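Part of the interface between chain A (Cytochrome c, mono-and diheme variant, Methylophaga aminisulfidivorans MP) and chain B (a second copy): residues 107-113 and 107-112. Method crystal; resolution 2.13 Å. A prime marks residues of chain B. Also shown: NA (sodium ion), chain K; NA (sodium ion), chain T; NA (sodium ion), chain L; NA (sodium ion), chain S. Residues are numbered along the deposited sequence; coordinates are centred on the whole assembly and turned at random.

Chain A 107-113: DYYTYPK
Chain B (107-112) DYYTYP

Two copies of the same loop meet around Thr110 and Thr110′, whose CA atoms lie 5.5 Å apart, and together bury 357 Å². Chain B has no regular secondary structure here; chain A is loop or turn until Pro112 and Lys113 enter a 3-10 segment. Asp107 (phi/psi -96/11, chi1 p) stays out of reach. Tyr108 (-92/136, chi1 m, chi2 -75°) points toward chain B. Its CD1 lies 3.5 Å from Tyr111′ CE1, which sits over one face of the Tyr108 ring; the ring centroids are 4.9 Å apart and the planes meet obliquely at 51°. Thr110′ O approaches the ring edge, 3.6 Å from Tyr108 CD1. The carbonyl of Tyr108 faces other partners, its O binding two sodium ions at 2.5 Å (chain K) and 2.6 Å (chain L). Tyr109 (-132/137, chi1 m) is extended; its CA-to-CB bond runs sideways and the ring end leads off from chain B. Its backbone takes part in the polar contact: Tyr109 O lies 3.0 Å from Tyr108′ OH and 3.1 Å from Thr110′ OG1, both placed to donate, although each hydroxyl proton has another acceptor within reach. Water 1 reinforces this junction, accepting from Tyr109 N (2.9 Å), donating to Thr110′ O (2.8 Å) and bonding Tyr108′ OH (3.0 Å). At Thr110 (-67/-46, chi1 m) the backbone turns and CB points away; water 4 bridges the threonine hydroxyls, 3.2 Å from Thr110 OG1 and 2.7 Å from Thr110′ OG1 (-59/-41, chi1 m). Tyr111 (-119/114, chi1 m) makes no contact, unlike Tyr111′ (-120/100, chi1 m). Pro112 (-58/-30, C-gamma endo) points toward chain B: its CD stands 3.6 Å from the centroid of the Tyr108′ ring, 9° off the normal, a CH-pi contact. Tyr108′ has chi1 t where Tyr108 has m, and the two tyrosines meet different partners: Tyr108 the Tyr111′ ring, Tyr108′ the Pro112 CD. Lys113 (-58/-21, chi1 p) lies beyond reach.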

# COMPACT_ATOMS: atom_id res chain seq x y z
N ASP A 107 -16.55 5.27 -11.94
CA ASP A 107 -17.87 5.15 -11.26
C ASP A 107 -17.89 3.91 -10.36
O ASP A 107 -18.96 3.59 -9.88
CB ASP A 107 -19.05 5.12 -12.23
CG ASP A 107 -18.89 4.20 -13.43
OD1 ASP A 107 -17.97 3.35 -13.40
OD2 ASP A 107 -19.66 4.38 -14.40
N TYR A 108 -16.74 3.27 -10.12
CA TYR A 108 -16.61 2.22 -9.09
C TYR A 108 -16.16 2.86 -7.77
O TYR A 108 -15.28 3.73 -7.79
CB TYR A 108 -15.64 1.14 -9.56
CG TYR A 108 -16.08 0.45 -10.83
CD1 TYR A 108 -17.11 -0.48 -10.82
CD2 TYR A 108 -15.47 0.75 -12.03
CE1 TYR A 108 -17.49 -1.13 -11.98
CE2 TYR A 108 -15.86 0.12 -13.21
CZ TYR A 108 -16.86 -0.83 -13.17
OH TYR A 108 -17.22 -1.47 -14.32
N TYR A 109 -16.77 2.46 -6.67
CA TYR A 109 -16.55 3.04 -5.32
C TYR A 109 -16.34 1.90 -4.30
O TYR A 109 -17.08 0.90 -4.29
CB TYR A 109 -17.73 3.95 -4.92
CG TYR A 109 -17.88 5.18 -5.77
CD1 TYR A 109 -17.14 6.32 -5.50
CD2 TYR A 109 -18.69 5.19 -6.91
CE1 TYR A 109 -17.22 7.45 -6.30
CE2 TYR A 109 -18.77 6.30 -7.73
CZ TYR A 109 -18.05 7.45 -7.41
OH TYR A 109 -18.09 8.57 -8.21
N THR A 110 -15.37 2.08 -3.41
CA THR A 110 -15.27 1.29 -2.18
C THR A 110 -16.45 1.64 -1.26
O THR A 110 -17.08 0.71 -0.70
CB THR A 110 -13.90 1.52 -1.54
OG1 THR A 110 -12.96 1.40 -2.61
CG2 THR A 110 -13.65 0.58 -0.39
N TYR A 111 -16.73 2.93 -1.10
CA TYR A 111 -17.83 3.47 -0.27
C TYR A 111 -18.77 4.25 -1.18
O TYR A 111 -18.39 5.25 -1.77
CB TYR A 111 -17.24 4.29 0.87
CG TYR A 111 -16.15 3.59 1.66
CD1 TYR A 111 -16.47 2.67 2.64
CD2 TYR A 111 -14.82 3.84 1.42
CE1 TYR A 111 -15.48 2.01 3.36
CE2 TYR A 111 -13.82 3.22 2.15
CZ TYR A 111 -14.15 2.31 3.14
OH TYR A 111 -13.18 1.66 3.84
N PRO A 112 -20.03 3.79 -1.37
CA PRO A 112 -20.96 4.44 -2.30
C PRO A 112 -21.28 5.93 -2.03
O PRO A 112 -21.51 6.70 -2.99
CB PRO A 112 -22.24 3.57 -2.18
CG PRO A 112 -22.11 2.81 -0.88
CD PRO A 112 -20.62 2.63 -0.68
N LYS A 113 -21.24 6.36 -0.77
CA LYS A 113 -21.46 7.80 -0.42
C LYS A 113 -20.44 8.68 -1.14
O LYS A 113 -20.70 9.88 -1.25
CB LYS A 113 -21.36 8.03 1.09
CG LYS A 113 -19.96 7.86 1.68
CD LYS A 113 -19.97 8.03 3.19
CE LYS A 113 -18.86 8.91 3.69
NZ LYS A 113 -18.90 9.14 5.16
N ASP B 107 -22.73 -6.29 2.48
CA ASP B 107 -23.60 -6.55 1.31
C ASP B 107 -23.45 -5.42 0.30
O ASP B 107 -24.19 -5.43 -0.67
CB ASP B 107 -25.07 -6.78 1.67
CG ASP B 107 -25.68 -5.70 2.54
OD1 ASP B 107 -25.14 -4.57 2.54
OD2 ASP B 107 -26.70 -6.01 3.22
N TYR B 108 -22.51 -4.50 0.48
CA TYR B 108 -22.13 -3.56 -0.60
C TYR B 108 -20.93 -4.18 -1.34
O TYR B 108 -20.02 -4.70 -0.65
CB TYR B 108 -21.81 -2.16 -0.09
CG TYR B 108 -21.36 -1.28 -1.22
CD1 TYR B 108 -22.28 -0.75 -2.13
CD2 TYR B 108 -20.02 -1.08 -1.48
CE1 TYR B 108 -21.87 -0.03 -3.23
CE2 TYR B 108 -19.60 -0.36 -2.58
CZ TYR B 108 -20.52 0.18 -3.45
OH TYR B 108 -20.09 0.96 -4.50
N TYR B 109 -20.91 -4.09 -2.67
CA TYR B 109 -19.80 -4.61 -3.51
C TYR B 109 -19.33 -3.51 -4.45
O TYR B 109 -20.15 -2.86 -5.01
CB TYR B 109 -20.26 -5.83 -4.31
CG TYR B 109 -20.72 -7.01 -3.49
CD1 TYR B 109 -22.01 -7.06 -2.97
CD2 TYR B 109 -19.88 -8.09 -3.24
CE1 TYR B 109 -22.43 -8.14 -2.20
CE2 TYR B 109 -20.28 -9.18 -2.48
CZ TYR B 109 -21.57 -9.22 -1.98
OH TYR B 109 -22.00 -10.28 -1.22
N THR B 110 -18.03 -3.31 -4.60
CA THR B 110 -17.50 -2.39 -5.61
C THR B 110 -17.97 -2.87 -6.97
O THR B 110 -18.31 -2.04 -7.80
CB THR B 110 -15.97 -2.28 -5.53
OG1 THR B 110 -15.62 -1.80 -4.24
CG2 THR B 110 -15.41 -1.36 -6.60
N TYR B 111 -17.95 -4.19 -7.18
CA TYR B 111 -18.36 -4.86 -8.43
C TYR B 111 -19.51 -5.80 -8.09
O TYR B 111 -19.29 -6.88 -7.56
CB TYR B 111 -17.18 -5.64 -9.02
CG TYR B 111 -15.96 -4.80 -9.24
CD1 TYR B 111 -15.93 -3.86 -10.25
CD2 TYR B 111 -14.85 -4.95 -8.45
CE1 TYR B 111 -14.80 -3.10 -10.47
CE2 TYR B 111 -13.71 -4.20 -8.66
CZ TYR B 111 -13.68 -3.28 -9.69
OH TYR B 111 -12.54 -2.55 -9.94
N PRO B 112 -20.76 -5.39 -8.37
CA PRO B 112 -21.93 -6.14 -7.91
C PRO B 112 -22.01 -7.61 -8.37
O PRO B 112 -22.72 -8.35 -7.74
CB PRO B 112 -23.13 -5.29 -8.41
CG PRO B 112 -22.55 -4.33 -9.43
CD PRO B 112 -21.10 -4.13 -9.03
NA NA K . -15.12 6.26 -8.04
NA NA T . -19.38 -7.18 -0.12
NA NA L . -12.78 3.19 -7.64
NA NA S . -17.61 -3.81 0.43
O HOH W 1 -18.97 0.63 -7.26
O HOH W 2 -14.91 8.86 -8.06
O HOH W 3 -16.54 -2.29 -1.54
O HOH W 4 -12.99 -1.46 -4.11
O HOH W 5 -12.90 1.85 -5.56
O HOH W 6 -13.37 5.56 -6.08
O HOH W 7 -11.85 0.64 -8.17
O HOH W 8 -17.03 -6.24 -0.99